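Local coordinates for NIF3-related protein (Bacillus cereus, PDB 2GX8) that is of unknown function but binds a pair of zinc ions through the conserved dimetal-binding motif of the Nif3 family and carries a probable regulatory domain, at residues G356-V359 with E360-M363; V132-G136 with V137-L141; A285-V288 with K289-D293. One frame throughout, in Å; residues are numbered along the deposited sequence.

Contact 1 (G356-V359 with E360-M363). With ZN (zinc ion), chain L; ZN (zinc ion), chain M.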
ATOM      1  N   GLY C 356      -1.195  34.407  10.147  1.00 51.71           N
ATOM      2  CA  GLY C 356      -2.215  33.842   9.282  1.00 50.44           C
ATOM      3  C   GLY C 356      -1.655  33.523   7.910  1.00 53.34           C
ATOM      4  O   GLY C 356      -0.763  34.217   7.396  1.00 53.03           O
ATOM      5  N   HIS C 357      -2.194  32.464   7.311  1.00 53.06           N
ATOM      6  CA  HIS C 357      -1.812  31.991   5.993  1.00 55.23           C
ATOM      7  C   HIS C 357      -2.024  33.113   4.946  1.00 54.12           C
ATOM      8  O   HIS C 357      -1.284  33.230   3.986  1.00 53.60           O
ATOM      9  CB  HIS C 357      -2.717  30.799   5.666  1.00 54.87           C
ATOM     10  CG  HIS C 357      -2.266  29.947   4.526  1.00 59.15           C
ATOM     11  ND1 HIS C 357      -2.301  28.569   4.583  1.00 62.35           N
ATOM     12  CD2 HIS C 357      -1.818  30.260   3.285  1.00 60.76           C
ATOM     13  CE1 HIS C 357      -1.901  28.066   3.430  1.00 61.28           C
ATOM     14  NE2 HIS C 357      -1.580  29.074   2.631  1.00 65.05           N
ATOM     15  N   ASN C 358      -3.024  33.956   5.171  1.00 53.74           N
ATOM     16  CA  ASN C 358      -3.362  35.007   4.239  1.00 52.90           C
ATOM     17  C   ASN C 358      -2.297  36.069   4.036  1.00 54.24           C
ATOM     18  O   ASN C 358      -2.467  36.894   3.164  1.00 53.86           O
ATOM     19  CB  ASN C 358      -4.682  35.659   4.632  1.00 52.80           C
ATOM     20  CG  ASN C 358      -5.225  36.589   3.571  1.00 49.95           C
ATOM     21  OD1 ASN C 358      -5.768  36.146   2.552  1.00 51.88           O
ATOM     22  ND2 ASN C 358      -5.115  37.888   3.818  1.00 50.12           N
ATOM     23  N   VAL C 359      -1.206  36.058   4.806  1.00 54.12           N
ATOM     24  CA  VAL C 359      -0.154  37.048   4.586  1.00 55.02           C
ATOM     25  C   VAL C 359       0.580  36.809   3.258  1.00 55.38           C
ATOM     26  O   VAL C 359       1.372  37.632   2.827  1.00 56.43           O
ATOM     27  CB  VAL C 359       0.849  37.172   5.779  1.00 54.76           C
ATOM     28  CG1 VAL C 359       0.098  37.448   7.063  1.00 54.36           C
ATOM     29  CG2 VAL C 359       1.710  35.934   5.926  1.00 55.20           C
ATOM     30  N   GLU C 360       0.327  35.663   2.630  1.00 54.59           N
ATOM     31  CA  GLU C 360       0.872  35.354   1.306  1.00 54.95           C
ATOM     32  C   GLU C 360       0.267  36.227   0.225  1.00 53.77           C
ATOM     33  O   GLU C 360       0.651  36.158  -0.920  1.00 53.19           O
ATOM     34  CB  GLU C 360       0.556  33.931   0.917  1.00 54.33           C
ATOM     35  CG  GLU C 360       1.365  32.946   1.646  1.00 58.63           C
ATOM     36  CD  GLU C 360       1.128  31.560   1.086  1.00 61.06           C
ATOM     37  OE1 GLU C 360      -0.041  31.220   0.794  1.00 57.73           O
ATOM     38  OE2 GLU C 360       2.118  30.821   0.916  1.00 63.33           O
ATOM     39  N   LYS C 361      -0.715  37.025   0.603  1.00 54.27           N
ATOM     40  CA  LYS C 361      -1.365  37.950  -0.293  1.00 54.26           C
ATOM     41  C   LYS C 361      -0.350  38.927  -0.923  1.00 53.75           C
ATOM     42  O   LYS C 361      -0.654  39.569  -1.924  1.00 54.10           O
ATOM     43  CB  LYS C 361      -2.432  38.706   0.502  1.00 52.72           C
ATOM     44  CG  LYS C 361      -1.838  39.607   1.580  1.00 54.96           C
ATOM     45  CD  LYS C 361      -2.908  40.386   2.274  1.00 58.24           C
ATOM     46  CE  LYS C 361      -2.340  41.376   3.295  1.00 61.91           C
ATOM     47  NZ  LYS C 361      -2.101  40.796   4.615  1.00 60.89           N
ATOM     48  N   VAL C 362       0.858  39.031  -0.345  1.00 53.98           N
ATOM     49  CA  VAL C 362       1.913  39.960  -0.847  1.00 54.44           C
ATOM     50  C   VAL C 362       2.346  39.564  -2.234  1.00 54.48           C
ATOM     51  O   VAL C 362       2.939  40.316  -2.978  1.00 55.01           O
ATOM     52  CB  VAL C 362       3.159  39.929   0.032  1.00 53.72           C
ATOM     53  CG1 VAL C 362       2.886  40.624   1.331  1.00 54.45           C
ATOM     54  CG2 VAL C 362       3.628  38.475   0.246  1.00 53.14           C
ATOM     55  N   MET C 363       2.024  38.334  -2.554  1.00 55.31           N
ATOM     56  CA  MET C 363       2.361  37.737  -3.809  1.00 55.98           C
ATOM     57  C   MET C 363       1.575  38.323  -4.986  1.00 55.62           C
ATOM     58  O   MET C 363       2.026  38.256  -6.114  1.00 55.68           O
ATOM     59  CB  MET C 363       2.244  36.217  -3.614  1.00 55.33           C
ATOM     60  CG  MET C 363       1.771  35.413  -4.729  1.00 57.78           C
ATOM     61  SD  MET C 363      -0.023  35.470  -4.882  1.00 54.29           S
ATOM     62  CE  MET C 363       0.021  35.121  -6.662  1.00 47.44           C
TER
HETATM   63 ZN    ZN L 374      -0.713  28.811   0.692  1.00 55.72          ZN
HETATM   64 ZN    ZN M 375       2.210  29.460  -0.757  1.00 60.75          ZN
HETATM   65  O   HOH W   1      -3.849  38.891   5.792  1.00 49.99           O
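His357 and Glu360, three residues apart on a short 3-10 turn, meet at metal. His357 CG anti to the backbone N (chi1 -165°) and the extended Glu360 chain (chi2 -173°) bring both ends to one ion. His357 NE2 binds this zinc ion at 2.1 Å and Glu360 OE1 at the longer 2.5 Å. Glu360 OE2 binds the second zinc ion at 2.2 Å, making the carboxylate a bridge whose plane stands 78° from the imidazole. With NE2 on zinc and ND1 hydrogen-bonded to Asp336, the ring is held at both nitrogens, which should fix its rotation; Tyr339 of the second subunit stacks on it. The pair supplies the C-terminal ligands of the two-zinc site, consistent with the dimetal-binding motif of the Nif3 family: His93 completes the first ion's protein ligands, His92 and Asp131 those of the second. Backbone i to i+3 bonds accompany this spacing: Glu360 N to His357 O at 3.2 Å, Lys361 N to Asn358 O at 3.1 Å. A water accepts from Asn358 ND2 at 2.6 Å and from Lys361 NZ at 2.8 Å. Lys361 NZ also bonds to Leu292 O, and Asn358 OD1 accepts from Tyr339 of the second subunit.

Contact 2 (V132-G136 with V137-L141)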
ATOM      1  N   VAL C 132       8.795  28.588  -3.729  1.00 55.40           N
ATOM      2  CA  VAL C 132      10.196  28.179  -3.908  1.00 54.47           C
ATOM      3  C   VAL C 132      11.069  29.180  -4.667  1.00 54.21           C
ATOM      4  O   VAL C 132      12.215  29.404  -4.307  1.00 53.94           O
ATOM      5  CB  VAL C 132      10.243  26.818  -4.682  1.00 54.23           C
ATOM      6  CG1 VAL C 132      11.679  26.356  -4.912  1.00 53.60           C
ATOM      7  CG2 VAL C 132       9.447  25.737  -3.957  1.00 52.60           C
ATOM      8  N   ALA C 133      10.523  29.781  -5.719  1.00 55.10           N
ATOM      9  CA  ALA C 133      11.302  30.674  -6.586  1.00 56.36           C
ATOM     10  C   ALA C 133      11.789  31.983  -5.973  1.00 57.49           C
ATOM     11  O   ALA C 133      11.092  32.572  -5.143  1.00 57.73           O
ATOM     12  CB  ALA C 133      10.530  30.968  -7.866  1.00 55.46           C
ATOM     13  N   LYS C 134      12.982  32.422  -6.405  1.00 58.42           N
ATOM     14  CA  LYS C 134      13.555  33.709  -6.009  1.00 59.54           C
ATOM     15  C   LYS C 134      12.593  34.813  -6.454  1.00 59.75           C
ATOM     16  O   LYS C 134      12.062  34.774  -7.579  1.00 59.82           O
ATOM     17  CB  LYS C 134      14.922  33.915  -6.678  1.00 60.37           C
ATOM     18  CG  LYS C 134      15.561  35.283  -6.414  1.00 61.05           C
ATOM     19  CD  LYS C 134      16.718  35.572  -7.375  1.00 61.29           C
ATOM     20  CE  LYS C 134      17.267  37.004  -7.191  1.00 63.96           C
ATOM     21  NZ  LYS C 134      18.462  37.337  -8.072  1.00 62.94           N
ATOM     22  N   GLY C 135      12.346  35.778  -5.565  1.00 59.85           N
ATOM     23  CA  GLY C 135      11.405  36.872  -5.829  1.00 58.85           C
ATOM     24  C   GLY C 135       9.970  36.472  -5.483  1.00 58.24           C
ATOM     25  O   GLY C 135       9.040  37.270  -5.616  1.00 58.74           O
ATOM     26  N   GLY C 136       9.787  35.232  -5.036  1.00 57.35           N
ATOM     27  CA  GLY C 136       8.470  34.721  -4.693  1.00 56.93           C
ATOM     28  C   GLY C 136       7.958  35.104  -3.308  1.00 57.09           C
ATOM     29  O   GLY C 136       8.520  35.980  -2.638  1.00 57.13           O
ATOM     30  N   VAL C 137       6.895  34.413  -2.890  1.00 55.74           N
ATOM     31  CA  VAL C 137       6.197  34.644  -1.628  1.00 55.18           C
ATOM     32  C   VAL C 137       7.113  34.908  -0.436  1.00 54.53           C
ATOM     33  O   VAL C 137       6.941  35.899   0.278  1.00 53.17           O
ATOM     34  CB  VAL C 137       5.239  33.453  -1.290  1.00 54.85           C
ATOM     35  CG1 VAL C 137       4.651  33.603   0.099  1.00 55.18           C
ATOM     36  CG2 VAL C 137       4.134  33.359  -2.293  1.00 56.51           C
ATOM     37  N   ASN C 138       8.091  34.029  -0.260  1.00 54.21           N
ATOM     38  CA  ASN C 138       8.978  34.079   0.893  1.00 54.51           C
ATOM     39  C   ASN C 138      10.022  35.188   0.857  1.00 54.76           C
ATOM     40  O   ASN C 138      10.428  35.659   1.911  1.00 55.73           O
ATOM     41  CB  ASN C 138       9.549  32.690   1.173  1.00 52.87           C
ATOM     42  CG  ASN C 138       8.475  31.719   1.639  1.00 56.91           C
ATOM     43  OD1 ASN C 138       7.755  31.983   2.609  1.00 57.38           O
ATOM     44  ND2 ASN C 138       8.347  30.595   0.944  1.00 58.22           N
ATOM     45  N   ASP C 139      10.446  35.602  -0.338  1.00 55.33           N
ATOM     46  CA  ASP C 139      11.351  36.746  -0.493  1.00 56.11           C
ATOM     47  C   ASP C 139      10.576  38.002  -0.222  1.00 55.07           C
ATOM     48  O   ASP C 139      11.042  38.885   0.521  1.00 55.28           O
ATOM     49  CB  ASP C 139      11.935  36.807  -1.888  1.00 57.74           C
ATOM     50  CG  ASP C 139      13.067  35.823  -2.074  1.00 64.95           C
ATOM     51  OD1 ASP C 139      13.862  35.683  -1.115  1.00 70.92           O
ATOM     52  OD2 ASP C 139      13.177  35.209  -3.168  1.00 72.43           O
ATOM     53  N   LEU C 140       9.383  38.063  -0.819  1.00 53.69           N
ATOM     54  CA  LEU C 140       8.441  39.171  -0.619  1.00 53.11           C
ATOM     55  C   LEU C 140       8.109  39.371   0.857  1.00 52.25           C
ATOM     56  O   LEU C 140       7.975  40.501   1.308  1.00 53.82           O
ATOM     57  CB  LEU C 140       7.156  38.956  -1.433  1.00 52.53           C
ATOM     58  CG  LEU C 140       7.322  39.066  -2.953  1.00 51.92           C
ATOM     59  CD1 LEU C 140       6.181  38.406  -3.715  1.00 49.47           C
ATOM     60  CD2 LEU C 140       7.501  40.532  -3.374  1.00 51.87           C
ATOM     61  N   LEU C 141       7.990  38.282   1.609  1.00 51.23           N
ATOM     62  CA  LEU C 141       7.709  38.386   3.044  1.00 51.03           C
ATOM     63  C   LEU C 141       8.954  38.765   3.842  1.00 50.80           C
ATOM     64  O   LEU C 141       8.848  39.470   4.838  1.00 51.20           O
ATOM     65  CB  LEU C 141       7.118  37.080   3.593  1.00 50.02           C
ATOM     66  CG  LEU C 141       5.714  36.663   3.180  1.00 51.58           C
ATOM     67  CD1 LEU C 141       5.533  35.182   3.526  1.00 51.80           C
ATOM     68  CD2 LEU C 141       4.616  37.524   3.799  1.00 48.07           C
TER
HETATM   69  O   HOH W   2      10.433  32.664  -2.060  1.00 54.60           O
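The side chain of Asp139 turns back along its own helix toward Gly135: CG lies opposite the carbonyl carbon and beside the backbone N (chi1 -79°), which carries OD2 to the amide of Gly135. Leu140 starts with nearly the same torsion, and its CG rests 3.3 Å from Gly136 O while CD1 lies 3.6 Å from Gly135 O. The polar grip is short: Gly135 N donates to Asp139 OD2 at 2.6 Å, on the anti side of the carboxylate and 18° out of its plane. OD2 also packs 3.2 Å from Lys134 CA. Asp139 stands at N3, three residues after the N-cap Gly136, and takes the N-H of the residue before the cap. Gly135 is the third residue of a type II turn, Ala133 to Gly136, and its positive phi (85°) fits that place; Gly136 N closes the turn on Ala133 O at 3.0 Å. The helix then begins in earnest, Leu140 N donating to Gly136 O at 2.9 Å. A water accepts weakly from Asn138 N and donates to Ala133 O, spanning turn and helix. The turn joins helix 128-132 to helix 137-145; Asn138 is bonded through ND2 to Asp131 O and through OD1 to Gly314 N, while Val137, Leu140 and Leu141 pack against helix 362-377, which follows strand 351-354.

Contact 3 (A285-V288 with K289-D293)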
ATOM      1  N   ALA C 285       6.382  40.706  17.200  1.00 53.16           N
ATOM      2  CA  ALA C 285       4.985  40.383  16.852  1.00 51.65           C
ATOM      3  C   ALA C 285       4.190  41.582  16.349  1.00 52.67           C
ATOM      4  O   ALA C 285       3.427  41.428  15.406  1.00 52.15           O
ATOM      5  CB  ALA C 285       4.298  39.807  18.019  1.00 52.77           C
ATOM      6  N   GLU C 286       4.355  42.753  16.992  1.00 52.25           N
ATOM      7  CA  GLU C 286       3.741  44.016  16.547  1.00 54.36           C
ATOM      8  C   GLU C 286       4.278  44.387  15.185  1.00 54.32           C
ATOM      9  O   GLU C 286       3.514  44.759  14.289  1.00 54.63           O
ATOM     10  CB  GLU C 286       4.032  45.193  17.514  1.00 54.05           C
ATOM     11  CG  GLU C 286       3.249  45.113  18.806  1.00 58.41           C
ATOM     12  CD  GLU C 286       1.747  44.985  18.542  1.00 67.32           C
ATOM     13  OE1 GLU C 286       1.232  45.889  17.835  1.00 71.80           O
ATOM     14  OE2 GLU C 286       1.102  43.996  19.026  1.00 59.37           O
ATOM     15  N   HIS C 287       5.601  44.297  15.047  1.00 54.45           N
ATOM     16  CA  HIS C 287       6.269  44.571  13.788  1.00 54.31           C
ATOM     17  C   HIS C 287       5.717  43.652  12.701  1.00 54.80           C
ATOM     18  O   HIS C 287       5.477  44.105  11.603  1.00 55.77           O
ATOM     19  CB  HIS C 287       7.767  44.397  13.910  1.00 53.94           C
ATOM     20  CG  HIS C 287       8.504  44.666  12.637  1.00 56.17           C
ATOM     21  ND1 HIS C 287       9.067  43.663  11.875  1.00 57.01           N
ATOM     22  CD2 HIS C 287       8.761  45.826  11.982  1.00 58.85           C
ATOM     23  CE1 HIS C 287       9.637  44.190  10.806  1.00 55.35           C
ATOM     24  NE2 HIS C 287       9.457  45.500  10.840  1.00 58.49           N
ATOM     25  N   VAL C 288       5.494  42.378  12.995  1.00 54.48           N
ATOM     26  CA  VAL C 288       4.859  41.504  11.994  1.00 55.62           C
ATOM     27  C   VAL C 288       3.489  42.023  11.556  1.00 55.72           C
ATOM     28  O   VAL C 288       3.152  41.933  10.386  1.00 56.27           O
ATOM     29  CB  VAL C 288       4.747  40.074  12.486  1.00 55.14           C
ATOM     30  CG1 VAL C 288       3.790  39.235  11.605  1.00 57.33           C
ATOM     31  CG2 VAL C 288       6.131  39.471  12.521  1.00 56.00           C
ATOM     32  N   LYS C 289       2.730  42.618  12.478  1.00 56.53           N
ATOM     33  CA  LYS C 289       1.368  43.098  12.164  1.00 56.53           C
ATOM     34  C   LYS C 289       1.345  44.307  11.259  1.00 56.37           C
ATOM     35  O   LYS C 289       0.574  44.366  10.313  1.00 56.08           O
ATOM     36  CB  LYS C 289       0.546  43.375  13.441  1.00 56.49           C
ATOM     37  CG  LYS C 289       0.394  42.159  14.345  1.00 56.32           C
ATOM     38  CD  LYS C 289      -0.821  42.199  15.257  1.00 58.03           C
ATOM     39  CE  LYS C 289      -0.719  43.249  16.319  1.00 62.52           C
ATOM     40  NZ  LYS C 289      -1.995  43.358  17.080  1.00 61.05           N
ATOM     41  N   GLN C 290       2.198  45.273  11.565  1.00 56.70           N
ATOM     42  CA  GLN C 290       2.283  46.505  10.808  1.00 57.50           C
ATOM     43  C   GLN C 290       2.877  46.205   9.456  1.00 56.36           C
ATOM     44  O   GLN C 290       2.378  46.636   8.413  1.00 57.06           O
ATOM     45  CB  GLN C 290       3.123  47.535  11.605  1.00 58.32           C
ATOM     46  CG  GLN C 290       3.544  48.813  10.872  1.00 64.42           C
ATOM     47  CD  GLN C 290       4.856  48.661  10.072  1.00 73.64           C
ATOM     48  OE1 GLN C 290       5.052  49.326   9.051  1.00 75.95           O
ATOM     49  NE2 GLN C 290       5.751  47.781  10.536  1.00 75.36           N
ATOM     50  N   SER C 291       3.927  45.405   9.516  1.00 54.92           N
ATOM     51  CA  SER C 291       4.771  45.021   8.413  1.00 53.38           C
ATOM     52  C   SER C 291       4.034  44.174   7.381  1.00 52.55           C
ATOM     53  O   SER C 291       4.181  44.385   6.175  1.00 50.88           O
ATOM     54  CB  SER C 291       5.908  44.250   9.051  1.00 52.23           C
ATOM     55  OG  SER C 291       6.988  44.060   8.209  1.00 59.29           O
ATOM     56  N   LEU C 292       3.226  43.228   7.870  1.00 52.85           N
ATOM     57  CA  LEU C 292       2.441  42.335   7.009  1.00 52.57           C
ATOM     58  C   LEU C 292       0.957  42.696   6.895  1.00 53.28           C
ATOM     59  O   LEU C 292       0.210  41.939   6.289  1.00 53.55           O
ATOM     60  CB  LEU C 292       2.579  40.888   7.446  1.00 52.96           C
ATOM     61  CG  LEU C 292       3.998  40.312   7.476  1.00 53.56           C
ATOM     62  CD1 LEU C 292       3.936  38.812   7.771  1.00 56.94           C
ATOM     63  CD2 LEU C 292       4.722  40.573   6.179  1.00 53.01           C
ATOM     64  N   ASP C 293       0.553  43.835   7.475  1.00 53.33           N
ATOM     65  CA  ASP C 293      -0.801  44.388   7.376  1.00 54.79           C
ATOM     66  C   ASP C 293      -1.890  43.468   7.907  1.00 55.35           C
ATOM     67  O   ASP C 293      -2.846  43.140   7.200  1.00 56.47           O
ATOM     68  CB  ASP C 293      -1.101  44.830   5.925  1.00 55.59           C
ATOM     69  CG  ASP C 293      -2.403  45.659   5.792  1.00 59.45           C
ATOM     70  OD1 ASP C 293      -2.941  46.158   6.808  1.00 59.62           O
ATOM     71  OD2 ASP C 293      -2.878  45.833   4.643  1.00 60.96           O
TER
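Val288 and Leu292 cross obliquely one helical turn apart, with Val288 CG1 at 3.9 Å from Leu292 CD1, and they form part of the apolar side of this helix. The same two residues are joined by the backbone bond from Leu292 N to Val288 O at 2.8 Å. Around the helix, Glu286 and Lys289 instead run side by side and point the same way. Their chains bend to do so, the glutamate at chi2 (-54°) and the lysine at chi3 (-68°), and the aliphatic part takes up much of the contact: Lys289 CE lies 3.3 Å from Glu286 OE2, nearer than the ammonium, whose salt bridge from NZ to OE2 is long at 3.7 Å. The stronger partner of that lysine is the C-terminal carboxylate of Val397 of the second subunit, so its charge is probably shared between Glu286 and the neighbouring subunit. On a third side the His287 ring presents one face to Ser291, whose CB stands 4.1 Å from the ring centroid in a CH-pi contact. The exact fit is doubtful, because the same CB is modelled too close to His287 O. Gln290 NE2 approaches His287 CD2 to 3.9 Å, its amide turned 45° from the ring. Beneath these side chains runs ordinary helical bonding, such as Gln290 N to Glu286 O at 3.1 Å. Val288 and Leu292 lean on helix 137-145 and Pro355 while charged groups take other sides, the division of faces expected of an amphipathic alpha-helix, here helix 281-292 following strand 270-280.

How the contacts relate
Following the chain, contact 2 comes first, closing the tight turn between helices 128-132 and 137-145; contact 3 follows within the last turns of helix 281-292, and contact 1 comes last, closing the turn that leads from strand 351-354 into helix 362-377. All three are local and in series, so none nests in or crosses another, yet they converge in space. Leu141 of contact 2 meets Val359 and Val362 of contact 1 and Leu292 of contact 3, and Val359 also packs on Leu292. Val137 packs on Glu360 and Met363, placing helix 137-145 next to the zinc-binding turn. Helices 137-145, 281-292 and 362-377 are thus packed together, contact 1 at the metals and contact 3 farther off.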